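Local coordinates for protein beta-phosphoglucomutase (Bacteroides vulgatus, PDB 3DV9) that probably interconverts beta-glucose 1-phosphate and glucose 6-phosphate, as a magnesium-dependent phosphoglucomutase of the haloacid dehalogenase superfamily, at residues A[42-47]-A[98-103]; A[75-78]-A[82-85]; A[121-126]-A[239-244]; A[158-163]-A[175-180]; A[169-174]-A[185-190]. All blocks are in the same frame, centred on the assembly; numbering follows the deposited sequence. Where two conformers were deposited one is given.

Overall arrangement
The five contacts sample both parts of a two-domain haloacid dehalogenase (HAD) fold. Contacts 1 and 2 belong to the helical region that follows strand 25-29; their centres lie about 20 Å apart, and contact 2 is nested inside the loop contact 1 closes. Contacts 3, 4 and 5 come later and lie in the domain built on the parallel sheet. Contacts 4 and 5 share helix 169-178, with centres about 9 Å apart and segments alternating along the chain, and both are nested inside contact 3. Contacts 2 and 3 are about 44 Å apart between centres, on opposite sides of the chain's centre. Contact 5 includes Asn190 of the magnesium site, so this helix-strand packing lies next to the metal.

Contact 1. Residues A[42-47]-A[98-103]; sequences AESWHK and TEEFNK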
# COMPACT_ATOMS: atom_id res chain seq x y z
N ALA A 42 -5.37 11.42 6.62
CA ALA A 42 -6.30 12.29 5.85
C ALA A 42 -6.67 13.61 6.54
O ALA A 42 -6.65 14.69 5.92
CB ALA A 42 -7.58 11.49 5.47
N GLU A 43 -7.06 13.51 7.81
CA GLU A 43 -7.34 14.70 8.63
C GLU A 43 -6.12 15.62 8.78
O GLU A 43 -6.26 16.84 8.62
CB GLU A 43 -7.92 14.30 9.99
CG GLU A 43 -8.31 15.49 10.91
CD GLU A 43 -9.40 16.37 10.31
OE1 GLU A 43 -9.99 15.98 9.29
OE2 GLU A 43 -9.69 17.44 10.86
N SER A 44 -4.94 15.04 9.06
CA SER A 44 -3.69 15.81 9.18
C SER A 44 -3.33 16.52 7.89
O SER A 44 -2.95 17.70 7.90
CB SER A 44 -2.52 14.93 9.61
OG SER A 44 -2.79 14.36 10.87
N TRP A 45 -3.44 15.81 6.77
CA TRP A 45 -3.14 16.44 5.49
C TRP A 45 -4.13 17.57 5.25
O TRP A 45 -3.73 18.67 4.85
CB TRP A 45 -3.25 15.46 4.33
CG TRP A 45 -1.98 14.79 4.00
CD1 TRP A 45 -1.66 13.46 4.19
CD2 TRP A 45 -0.81 15.40 3.43
NE1 TRP A 45 -0.39 13.21 3.74
CE2 TRP A 45 0.16 14.39 3.27
CE3 TRP A 45 -0.50 16.71 3.03
CZ2 TRP A 45 1.43 14.64 2.74
CZ3 TRP A 45 0.75 16.96 2.48
CH2 TRP A 45 1.71 15.93 2.35
N HIS A 46 -5.42 17.30 5.48
CA HIS A 46 -6.46 18.29 5.21
C HIS A 46 -6.23 19.58 6.02
O HIS A 46 -6.26 20.71 5.47
CB HIS A 46 -7.84 17.72 5.55
CG HIS A 46 -8.89 18.78 5.59
ND1 HIS A 46 -9.29 19.47 4.46
CD2 HIS A 46 -9.57 19.32 6.62
CE1 HIS A 46 -10.20 20.37 4.80
NE2 HIS A 46 -10.37 20.31 6.11
N LYS A 47 -5.99 19.39 7.31
CA LYS A 47 -5.82 20.49 8.25
C LYS A 47 -4.54 21.30 8.00
O LYS A 47 -4.57 22.53 8.04
CB LYS A 47 -5.84 19.94 9.67
CG LYS A 47 -5.67 20.96 10.79
CD LYS A 47 -5.74 20.24 12.13
CE LYS A 47 -5.30 21.14 13.26
NZ LYS A 47 -5.86 20.61 14.53
N THR A 98 3.68 16.01 9.63
CA THR A 98 4.30 15.00 10.49
C THR A 98 3.95 15.27 11.97
O THR A 98 3.47 14.37 12.68
CB THR A 98 5.86 14.98 10.29
OG1 THR A 98 6.15 14.60 8.95
CG2 THR A 98 6.54 14.00 11.23
N GLU A 99 4.17 16.52 12.39
CA GLU A 99 3.89 16.96 13.76
C GLU A 99 2.42 16.82 14.10
O GLU A 99 2.06 16.44 15.22
CB GLU A 99 4.34 18.42 13.96
CG GLU A 99 4.17 18.97 15.39
CD GLU A 99 4.94 20.26 15.67
OE1 GLU A 99 5.84 20.64 14.89
OE2 GLU A 99 4.66 20.90 16.72
N GLU A 100 1.56 17.14 13.14
CA GLU A 100 0.11 17.06 13.35
C GLU A 100 -0.36 15.62 13.52
O GLU A 100 -1.17 15.33 14.41
CB GLU A 100 -0.64 17.74 12.19
CG GLU A 100 -2.13 17.90 12.44
CD GLU A 100 -2.46 18.77 13.65
OE1 GLU A 100 -1.63 19.61 14.05
OE2 GLU A 100 -3.58 18.60 14.20
N PHE A 101 0.12 14.73 12.66
CA PHE A 101 -0.18 13.30 12.77
C PHE A 101 0.21 12.79 14.16
O PHE A 101 -0.55 12.07 14.81
CB PHE A 101 0.58 12.49 11.71
CG PHE A 101 0.25 11.00 11.71
CD1 PHE A 101 -0.68 10.50 10.81
CD2 PHE A 101 0.88 10.11 12.59
CE1 PHE A 101 -1.00 9.14 10.79
CE2 PHE A 101 0.56 8.75 12.58
CZ PHE A 101 -0.39 8.26 11.67
N ASN A 102 1.40 13.18 14.60
CA ASN A 102 1.95 12.72 15.89
C ASN A 102 1.21 13.22 17.13
O ASN A 102 1.56 12.84 18.26
CB ASN A 102 3.46 12.98 15.98
CG ASN A 102 4.25 12.10 15.03
OD1 ASN A 102 3.84 10.97 14.72
ND2 ASN A 102 5.37 12.60 14.54
N LYS A 103 0.17 14.04 16.91
CA LYS A 103 -0.67 14.42 18.04
C LYS A 103 -1.49 13.20 18.42
O LYS A 103 -2.00 13.11 19.54
CB LYS A 103 -1.53 15.66 17.73
CG LYS A 103 -0.73 16.95 17.87
CD LYS A 103 -1.38 18.16 17.20
CE LYS A 103 -0.31 19.28 17.10
NZ LYS A 103 -0.87 20.54 16.54
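Lys47 reaches across to Glu100 in a salt bridge whose hydrogen bond is weak, with NZ of Lys47 3.1 Å from OE2 of Glu100. The two side chains cross at about a right angle. The lysine lies fully extended, its CG anti to the backbone N (chi1 180°), so that CD and CE also run past the carboxylate before NZ meets it; CE of Lys47 comes within 3.2 Å of OE2 of Glu100. The other carboxylate oxygen is used by a residue just past the end of its own helix: NZ of Lys103 lies 2.8 Å from OE1 of Glu100, on the syn side, although Lys103 has two conformers and this bond is less certain. In that conformer the carboxylate is shared by two ammonium groups, one at each oxygen, a small salt-bridge network.

Beside the ion pair the helices come close at Ser44. Its OG touches the backbone of the facing helix, 3.4 Å from CA of Phe101, but its hydrogen bond goes to Asn40 O, within its own helix. Asn40 also serves the neighbouring helix through ND2, which bonds to Phe101 O, while the Phe101 ring meets His41. A small buried serine next to a surface ion pair thus joins helix 38-51 to helix 87-101, a pairing consistent with the helical cap domain of beta-phosphoglucomutase-like HAD proteins.

Contact 2. Residues A[75-78]-A[82-85]; sequences IVSR and GHDA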
# COMPACT_ATOMS: atom_id res chain seq x y z
N ILE A 75 0.37 18.94 -6.93
CA ILE A 75 -0.93 18.82 -7.61
C ILE A 75 -1.84 19.95 -7.17
O ILE A 75 -2.39 20.67 -8.01
CB ILE A 75 -1.61 17.43 -7.34
CG1 ILE A 75 -0.89 16.33 -8.11
CG2 ILE A 75 -3.12 17.47 -7.70
CD1 ILE A 75 -1.13 14.94 -7.52
N VAL A 76 -1.97 20.13 -5.86
CA VAL A 76 -2.88 21.13 -5.34
C VAL A 76 -2.36 22.55 -5.66
O VAL A 76 -3.14 23.45 -5.97
CB VAL A 76 -3.08 20.98 -3.82
CG1 VAL A 76 -4.03 22.04 -3.29
CG2 VAL A 76 -3.59 19.58 -3.49
N SER A 77 -1.04 22.74 -5.56
CA SER A 77 -0.45 24.06 -5.86
C SER A 77 -0.66 24.48 -7.32
O SER A 77 -1.06 25.63 -7.60
CB SER A 77 1.04 24.07 -5.52
OG SER A 77 1.59 25.36 -5.77
N ARG A 78 -0.40 23.55 -8.24
CA ARG A 78 -0.53 23.83 -9.66
C ARG A 78 -1.94 24.29 -9.98
O ARG A 78 -2.13 25.26 -10.70
CB ARG A 78 -0.18 22.63 -10.52
CG ARG A 78 1.31 22.42 -10.71
CD ARG A 78 1.60 21.42 -11.85
NE ARG A 78 1.09 20.07 -11.58
CZ ARG A 78 1.71 19.16 -10.84
NH1 ARG A 78 2.89 19.43 -10.29
NH2 ARG A 78 1.16 17.96 -10.66
N GLY A 82 -1.23 27.72 -10.21
CA GLY A 82 -0.69 27.57 -11.57
C GLY A 82 0.80 27.27 -11.67
O GLY A 82 1.38 27.36 -12.75
N HIS A 83 1.42 26.95 -10.53
CA HIS A 83 2.83 26.57 -10.46
C HIS A 83 3.07 25.58 -9.33
O HIS A 83 2.29 25.50 -8.37
CB HIS A 83 3.75 27.81 -10.30
CG HIS A 83 3.51 28.61 -9.06
ND1 HIS A 83 3.94 28.22 -7.81
CD2 HIS A 83 2.90 29.82 -8.88
CE1 HIS A 83 3.59 29.13 -6.92
NE2 HIS A 83 2.96 30.11 -7.54
N ASP A 84 4.16 24.82 -9.44
CA ASP A 84 4.61 23.97 -8.34
C ASP A 84 4.99 24.79 -7.11
O ASP A 84 5.31 25.99 -7.21
CB ASP A 84 5.82 23.12 -8.76
CG ASP A 84 5.46 22.07 -9.80
OD1 ASP A 84 4.26 21.79 -9.94
OD2 ASP A 84 6.38 21.54 -10.46
N ALA A 85 4.94 24.13 -5.95
CA ALA A 85 5.46 24.67 -4.69
C ALA A 85 6.99 24.67 -4.69
O ALA A 85 7.62 23.90 -5.43
CB ALA A 85 4.93 23.86 -3.48
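Arg78 and Asp84 supply the ionic part of this contact, across the turn that ends helix 69-81. NH1 of Arg78 lies 2.8 Å from OD1 of Asp84 in a salt bridge made through one nitrogen and one oxygen. The two side chains run side by side and point the same way, yet their flat groups are turned 74° apart. OD1 sits at the edge of the guanidinium, close to its plane, and is approached on its syn side. The arginine bends at chi3, and N of Ile75 in its own helix lies off one face of the guanidinium, toward the rim.

Hydrogen bonds to the backbone form the second group. Ser77, with OG anti to its own N (chi1 -178°), donates to a carbonyl of the departing chain, OG of Ser77 being 2.7 Å from O of His83. The same hydroxyl is bonded to NH2 of Arg81. The imidazole of His83 turns to the next peptide: ND1 of His83 is 2.7 Å from O of Asp84, almost straight at 177° and in the ring plane, though above the plane of the carbonyl. N of Ala85 bonds to OD1 of Asn74.

The main-chain bond is weak: N of Gly82 is 3.3 Å from O of Ser77, at the residue whose positive phi turns the chain out of the helix. Side chains of the last turns therefore occupy polar groups of the following loop, so much of the hold on this exit towards helix 87-101 comes from directed polar bonds, with Ala85 packing on Ile73.

Contact 3. Residues A[121-126]-A[239-244]; sequences KSEGLT and TLQSAL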
# COMPACT_ATOMS: atom_id res chain seq x y z
N LYS A 121 4.05 -16.14 7.51
CA LYS A 121 5.37 -16.46 8.10
C LYS A 121 5.49 -17.98 8.38
O LYS A 121 6.53 -18.58 8.07
CB LYS A 121 5.64 -15.56 9.33
CG LYS A 121 7.08 -15.44 9.82
CD LYS A 121 7.84 -14.36 9.01
CE LYS A 121 9.33 -14.48 9.31
NZ LYS A 121 9.99 -13.14 9.30
N SER A 122 4.44 -18.60 8.91
CA SER A 122 4.42 -20.03 9.22
C SER A 122 4.64 -20.90 7.97
O SER A 122 5.24 -22.00 8.04
CB SER A 122 3.07 -20.41 9.85
OG SER A 122 3.07 -21.77 10.26
N GLU A 123 4.14 -20.42 6.84
CA GLU A 123 4.20 -21.15 5.59
C GLU A 123 5.56 -21.04 4.93
O GLU A 123 5.78 -21.62 3.86
CB GLU A 123 3.11 -20.65 4.63
CG GLU A 123 1.72 -21.11 5.00
CD GLU A 123 1.53 -22.61 4.84
OE1 GLU A 123 2.05 -23.19 3.87
OE2 GLU A 123 0.86 -23.22 5.70
N GLY A 124 6.48 -20.29 5.55
CA GLY A 124 7.80 -20.14 4.98
C GLY A 124 7.92 -19.03 3.97
O GLY A 124 8.94 -18.92 3.28
N LEU A 125 6.85 -18.24 3.84
CA LEU A 125 6.83 -17.08 2.95
C LEU A 125 7.46 -15.84 3.59
O LEU A 125 7.52 -15.71 4.82
CB LEU A 125 5.39 -16.76 2.49
CG LEU A 125 4.62 -17.91 1.80
CD1 LEU A 125 3.15 -17.60 1.63
CD2 LEU A 125 5.24 -18.21 0.46
N THR A 126 7.91 -14.91 2.74
CA THR A 126 8.57 -13.70 3.20
C THR A 126 7.66 -12.49 3.16
O THR A 126 7.33 -12.01 2.08
CB THR A 126 9.79 -13.41 2.32
OG1 THR A 126 10.68 -14.53 2.40
CG2 THR A 126 10.48 -12.08 2.75
N THR A 239 -7.49 -20.62 1.27
CA THR A 239 -8.08 -20.93 -0.05
C THR A 239 -7.28 -20.26 -1.15
O THR A 239 -7.07 -20.82 -2.23
CB THR A 239 -9.55 -20.48 -0.09
OG1 THR A 239 -10.25 -21.19 0.93
CG2 THR A 239 -10.23 -20.76 -1.49
N LEU A 240 -6.83 -19.04 -0.89
CA LEU A 240 -6.10 -18.31 -1.91
C LEU A 240 -4.73 -18.96 -2.12
O LEU A 240 -4.33 -19.21 -3.27
CB LEU A 240 -5.97 -16.83 -1.48
CG LEU A 240 -5.11 -16.00 -2.43
CD1 LEU A 240 -5.71 -15.94 -3.84
CD2 LEU A 240 -4.93 -14.60 -1.84
N GLN A 241 -4.00 -19.20 -1.02
CA GLN A 241 -2.68 -19.85 -1.16
C GLN A 241 -2.79 -21.20 -1.90
O GLN A 241 -1.95 -21.52 -2.77
CB GLN A 241 -1.99 -20.02 0.20
CG GLN A 241 -0.51 -20.39 0.08
CD GLN A 241 0.10 -20.78 1.42
OE1 GLN A 241 -0.59 -20.80 2.44
NE2 GLN A 241 1.40 -21.13 1.41
N SER A 242 -3.83 -21.97 -1.57
CA SER A 242 -4.11 -23.23 -2.27
C SER A 242 -4.34 -23.04 -3.78
O SER A 242 -3.80 -23.80 -4.59
CB SER A 242 -5.30 -23.96 -1.62
OG SER A 242 -5.54 -25.21 -2.26
N ALA A 243 -5.14 -22.02 -4.14
CA ALA A 243 -5.45 -21.69 -5.54
C ALA A 243 -4.20 -21.33 -6.32
O ALA A 243 -4.09 -21.60 -7.51
CB ALA A 243 -6.44 -20.50 -5.61
N LEU A 244 -3.26 -20.71 -5.63
CA LEU A 244 -2.00 -20.23 -6.19
C LEU A 244 -0.97 -21.34 -6.41
O LEU A 244 -0.03 -21.17 -7.20
CB LEU A 244 -1.41 -19.16 -5.26
CG LEU A 244 -2.08 -17.77 -5.34
CD1 LEU A 244 -1.74 -16.92 -4.08
CD2 LEU A 244 -1.68 -17.05 -6.65
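Glu123 and Leu125 both meet Gln241, joining the turn between helix 113-122 and strand 126-130 to the C-terminal helix 230-244. This is the periphery of the Rossmann-like core of a HAD protein, where helices flank a parallel sheet.

Helix 113-122 runs out at Lys121 and Ser122. Glu123 then bends at chi2 and brings its carboxylate up to the edge of the Gln241 amide, the two planes standing 82° apart. The aliphatic part of the glutamate shares in the contact, since CG of Glu123 is 3.5 Å from OE1 of Gln241. Glu123 was deposited in two conformers, so these details belong to one of them. Gly124 has positive phi and completes a Schellman motif, its N bonding back to O of Lys121, 3.0 Å away.

Leu125, coming from the direction opposite to the glutamine, places CD1 3.9 Å from NE2 of Gln241 and also packs on Trp237 and Leu23. With Thr126 the chain enters the sheet, bonded through its backbone to Lys24 and Val26.

On the facing helix Gln241 is extended, CG anti to the backbone N (chi1 -167°), which carries its amide out towards the turn, while OE1 still takes a weak hydrogen bond from Trp237 NE1 of its own helix. In the conformer given, NE2 of Gln241 donates to OE1 of Glu123 at 3.3 Å, arriving from above the carboxylate, 42° out of its plane.

Contact 4. Residues A[158-163]-A[175-180]; sequences AFDVKY and LKKGGF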
# COMPACT_ATOMS: atom_id res chain seq x y z
N ALA A 158 9.55 5.52 2.06
CA ALA A 158 9.72 6.75 1.32
C ALA A 158 11.20 7.06 1.05
O ALA A 158 11.53 7.58 -0.01
CB ALA A 158 9.02 7.91 2.03
N PHE A 159 12.09 6.71 1.98
CA PHE A 159 13.51 7.04 1.79
C PHE A 159 14.33 5.97 1.04
O PHE A 159 15.53 6.17 0.80
CB PHE A 159 14.19 7.54 3.09
CG PHE A 159 14.75 6.46 4.00
CD1 PHE A 159 14.58 6.56 5.39
CD2 PHE A 159 15.48 5.38 3.50
CE1 PHE A 159 15.11 5.59 6.25
CE2 PHE A 159 16.01 4.40 4.35
CZ PHE A 159 15.82 4.50 5.73
N ASP A 160 13.69 4.87 0.68
CA ASP A 160 14.35 3.81 -0.08
C ASP A 160 14.33 4.13 -1.57
O ASP A 160 15.16 3.61 -2.33
CB ASP A 160 13.63 2.48 0.12
CG ASP A 160 13.93 1.83 1.46
OD1 ASP A 160 13.52 2.36 2.51
OD2 ASP A 160 14.55 0.75 1.43
N VAL A 161 13.39 4.98 -1.99
CA VAL A 161 13.09 5.18 -3.42
C VAL A 161 12.83 6.64 -3.82
O VAL A 161 12.37 7.44 -3.01
CB VAL A 161 11.90 4.28 -3.94
CG1 VAL A 161 12.22 2.78 -3.78
CG2 VAL A 161 10.58 4.67 -3.27
N LYS A 162 13.14 6.97 -5.07
CA LYS A 162 12.98 8.34 -5.58
C LYS A 162 11.51 8.62 -5.89
O LYS A 162 10.95 9.63 -5.43
CB LYS A 162 13.86 8.57 -6.81
CG LYS A 162 15.22 7.90 -6.71
CD LYS A 162 16.31 8.66 -7.44
CE LYS A 162 17.68 8.20 -6.97
NZ LYS A 162 18.77 8.95 -7.63
N TYR A 163 10.86 7.71 -6.62
CA TYR A 163 9.49 7.90 -7.08
C TYR A 163 8.56 6.99 -6.30
O TYR A 163 8.88 5.82 -6.10
CB TYR A 163 9.39 7.64 -8.59
CG TYR A 163 10.29 8.53 -9.44
CD1 TYR A 163 9.89 9.82 -9.79
CD2 TYR A 163 11.53 8.07 -9.90
CE1 TYR A 163 10.71 10.65 -10.58
CE2 TYR A 163 12.36 8.89 -10.69
CZ TYR A 163 11.94 10.18 -11.02
OH TYR A 163 12.76 11.00 -11.80
N LEU A 175 10.80 -6.28 -4.87
CA LEU A 175 11.24 -7.54 -5.55
C LEU A 175 12.77 -7.64 -5.59
O LEU A 175 13.35 -8.71 -5.31
CB LEU A 175 10.64 -7.68 -6.95
CG LEU A 175 9.10 -7.65 -7.13
CD1 LEU A 175 8.80 -7.67 -8.63
CD2 LEU A 175 8.55 -8.90 -6.44
N LYS A 176 13.43 -6.52 -5.88
CA LYS A 176 14.88 -6.48 -5.96
C LYS A 176 15.52 -6.82 -4.62
O LYS A 176 16.41 -7.66 -4.55
CB LYS A 176 15.35 -5.11 -6.42
CG LYS A 176 16.84 -5.13 -6.80
CD LYS A 176 17.37 -3.74 -7.05
CE LYS A 176 18.88 -3.74 -7.18
NZ LYS A 176 19.25 -4.54 -8.36
N LYS A 177 15.03 -6.16 -3.55
CA LYS A 177 15.58 -6.34 -2.21
C LYS A 177 15.42 -7.79 -1.73
O LYS A 177 16.34 -8.36 -1.10
CB LYS A 177 14.94 -5.35 -1.21
CG LYS A 177 15.48 -3.93 -1.30
CD LYS A 177 14.88 -3.06 -0.22
CE LYS A 177 15.77 -1.90 0.17
NZ LYS A 177 15.76 -1.74 1.67
N GLY A 178 14.28 -8.38 -2.10
CA GLY A 178 13.92 -9.71 -1.59
C GLY A 178 14.47 -10.83 -2.45
O GLY A 178 14.54 -11.99 -2.02
N GLY A 179 14.88 -10.46 -3.65
CA GLY A 179 15.40 -11.40 -4.65
C GLY A 179 14.29 -12.22 -5.30
O GLY A 179 14.52 -13.41 -5.66
N PHE A 180 13.12 -11.61 -5.47
CA PHE A 180 11.94 -12.28 -6.05
C PHE A 180 11.60 -11.85 -7.48
O PHE A 180 11.78 -10.69 -7.86
CB PHE A 180 10.72 -12.07 -5.14
CG PHE A 180 10.97 -12.47 -3.74
CD1 PHE A 180 11.24 -13.82 -3.44
CD2 PHE A 180 10.93 -11.53 -2.69
CE1 PHE A 180 11.49 -14.22 -2.12
CE2 PHE A 180 11.17 -11.91 -1.37
CZ PHE A 180 11.46 -13.27 -1.06
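Asp160 and Lys177 cross at about a right angle and meet at their charged ends, OD2 of Asp160 lying 2.8 Å from NZ of Lys177 in a hydrogen-bonded salt bridge. NZ approaches nearly in line with the CG-OD2 bond, so the ammonium group lies ahead of OD2, not off to one side of it. The lysine sets out with CG anti to its carbonyl carbon (chi1 -77°) and runs on extended until chi4, where a bend turns NZ towards its acceptors; CE of Lys177 stays 3.2 Å from OD2 of Asp160. A second acceptor, Met155 O, grips the same ammonium group. The other oxygen of Asp160 is held by Thr157 OG1, which limits how the carboxylate can rotate.

The bridge lies within the beta-alpha-beta crossover of the HAD core that leaves strand 155-156, passes through helix 169-178 and enters strand 185-189. It ties the loop at the start of this crossover to the last turns of its helix. A methionine in place of Lys177 would probably leave Asp160 OD2 and Met155 O without their shared donor and the loop less firmly fixed to the helix.

Just beyond the lysine the helix closes in a Schellman motif with Gly179 in positive phi: N of Phe180 bonds to O of Leu175 at 2.9 Å, and a weak bond runs from Gly179 N to Lys176 O. The Phe180 ring folds back against this turn, and O of Gly178 stands 3.4 Å above the plane of that ring, over its centre.

Contact 5. Residues A[169-174]-A[185-190]; sequences EPYLMA and ALVIEN. With MG (magnesium ion), chain B.
The Tyr171 ring carries Val187 over one face and Glu189 at its edge. CG1 of Val187 lies 4.0 Å from the ring centroid, 29° off the normal, a CH-pi contact, while CG2 sits nearer the rim. With CG anti to the carbonyl carbon (chi1 -72°), the tyrosine is directed from helix 169-178 at strand 185-189. There its hydroxyl donates to the carboxylate, OH of Tyr171 being 2.6 Å from OE2 of Glu189, on the anti side; ring and carboxylate planes stand 77° apart.

Lys165 forms a salt bridge to that same OE2. At the other oxygen, the anti lone pair of OE1 of Glu189 receives N of Asn190 at 3.1 Å, and a water donates to OE1 at 2.6 Å. With an alanine in place of Tyr171, OE2 would probably lose one of its donors, a gap would open over Val187 and the carboxylate would be less firmly set.

That water also binds magnesium, as does OD1 of Asn190, 2.3 Å from the ion. Asp29, Asp31 and Glu65 contribute further ligands. Tyr171 thus bonds a carboxylate that reaches the metal through a water, consistent with a second-shell position at the strand's C-terminal end, the place of the metal site in HAD phosphotransferases.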
# COMPACT_ATOMS: atom_id res chain seq x y z
N GLU A 169 7.99 1.82 -8.89
CA GLU A 169 9.30 1.78 -8.19
C GLU A 169 9.32 1.13 -6.80
O GLU A 169 10.14 0.27 -6.57
CB GLU A 169 10.00 3.17 -8.19
CG GLU A 169 11.44 3.16 -7.62
CD GLU A 169 12.41 2.37 -8.49
OE1 GLU A 169 12.04 1.97 -9.62
OE2 GLU A 169 13.54 2.13 -8.02
N PRO A 170 8.42 1.52 -5.88
CA PRO A 170 8.44 0.91 -4.54
C PRO A 170 8.33 -0.64 -4.60
O PRO A 170 9.03 -1.37 -3.83
CB PRO A 170 7.20 1.53 -3.85
CG PRO A 170 6.94 2.76 -4.55
CD PRO A 170 7.37 2.57 -5.98
N TYR A 171 7.42 -1.14 -5.43
CA TYR A 171 7.23 -2.59 -5.56
C TYR A 171 8.37 -3.27 -6.31
O TYR A 171 8.81 -4.34 -5.94
CB TYR A 171 5.85 -2.92 -6.17
CG TYR A 171 4.79 -2.62 -5.16
CD1 TYR A 171 4.72 -3.35 -3.97
CD2 TYR A 171 3.86 -1.58 -5.36
CE1 TYR A 171 3.77 -3.05 -2.99
CE2 TYR A 171 2.86 -1.30 -4.35
CZ TYR A 171 2.85 -2.04 -3.20
OH TYR A 171 1.95 -1.79 -2.21
N LEU A 172 8.87 -2.63 -7.36
CA LEU A 172 10.05 -3.16 -8.04
C LEU A 172 11.24 -3.25 -7.09
O LEU A 172 12.06 -4.22 -7.15
CB LEU A 172 10.39 -2.27 -9.25
CG LEU A 172 9.37 -2.27 -10.40
CD1 LEU A 172 9.65 -1.13 -11.41
CD2 LEU A 172 9.22 -3.63 -11.06
N MSE A 173 11.38 -2.24 -6.22
CA MSE A 173 12.50 -2.20 -5.24
C MSE A 173 12.31 -3.34 -4.24
O MSE A 173 13.28 -3.99 -3.82
CB MSE A 173 12.59 -0.86 -4.53
CG MSE A 173 13.69 -0.78 -3.43
SE MSE A 173 15.45 -0.98 -4.26
CE MSE A 173 15.51 0.83 -5.04
N ALA A 174 11.05 -3.56 -3.86
CA ALA A 174 10.72 -4.71 -2.98
C ALA A 174 11.17 -6.04 -3.62
O ALA A 174 11.81 -6.83 -2.95
CB ALA A 174 9.23 -4.77 -2.62
N ALA A 185 5.43 -13.21 -6.08
CA ALA A 185 4.92 -12.30 -5.07
C ALA A 185 3.43 -11.94 -5.26
O ALA A 185 2.86 -12.15 -6.34
CB ALA A 185 5.78 -11.02 -5.01
N LEU A 186 2.82 -11.46 -4.16
CA LEU A 186 1.50 -10.81 -4.18
C LEU A 186 1.68 -9.39 -3.63
O LEU A 186 2.49 -9.16 -2.75
CB LEU A 186 0.53 -11.54 -3.24
CG LEU A 186 -0.21 -12.83 -3.61
CD1 LEU A 186 0.66 -13.83 -4.26
CD2 LEU A 186 -0.93 -13.40 -2.39
N VAL A 187 0.90 -8.44 -4.15
CA VAL A 187 0.84 -7.10 -3.56
C VAL A 187 -0.51 -7.00 -2.84
O VAL A 187 -1.54 -7.36 -3.40
CB VAL A 187 0.96 -6.00 -4.64
CG1 VAL A 187 0.54 -4.61 -4.07
CG2 VAL A 187 2.40 -5.96 -5.21
N ILE A 188 -0.47 -6.54 -1.60
CA ILE A 188 -1.72 -6.30 -0.82
C ILE A 188 -1.86 -4.80 -0.62
O ILE A 188 -1.10 -4.18 0.14
CB ILE A 188 -1.68 -7.03 0.54
CG1 ILE A 188 -1.21 -8.49 0.39
CG2 ILE A 188 -3.07 -6.93 1.23
CD1 ILE A 188 -2.11 -9.31 -0.57
N GLU A 189 -2.85 -4.22 -1.30
CA GLU A 189 -3.03 -2.77 -1.37
C GLU A 189 -4.45 -2.34 -1.02
O GLU A 189 -5.41 -3.11 -1.23
CB GLU A 189 -2.65 -2.29 -2.78
CG GLU A 189 -1.19 -1.84 -2.80
CD GLU A 189 -0.99 -0.42 -2.13
OE1 GLU A 189 -1.95 0.16 -1.55
OE2 GLU A 189 0.16 0.10 -2.18
N ASN A 190 -4.61 -1.08 -0.56
CA ASN A 190 -5.97 -0.60 -0.21
C ASN A 190 -6.35 0.69 -0.94
O ASN A 190 -7.46 1.18 -0.74
CB ASN A 190 -6.09 -0.36 1.30
CG ASN A 190 -5.23 0.81 1.75
OD1 ASN A 190 -4.06 0.89 1.39
ND2 ASN A 190 -5.81 1.76 2.44
MG MG B . -2.42 2.40 1.89
O HOH W 1 -1.88 2.51 -0.45
O HOH W 2 -0.79 3.70 1.63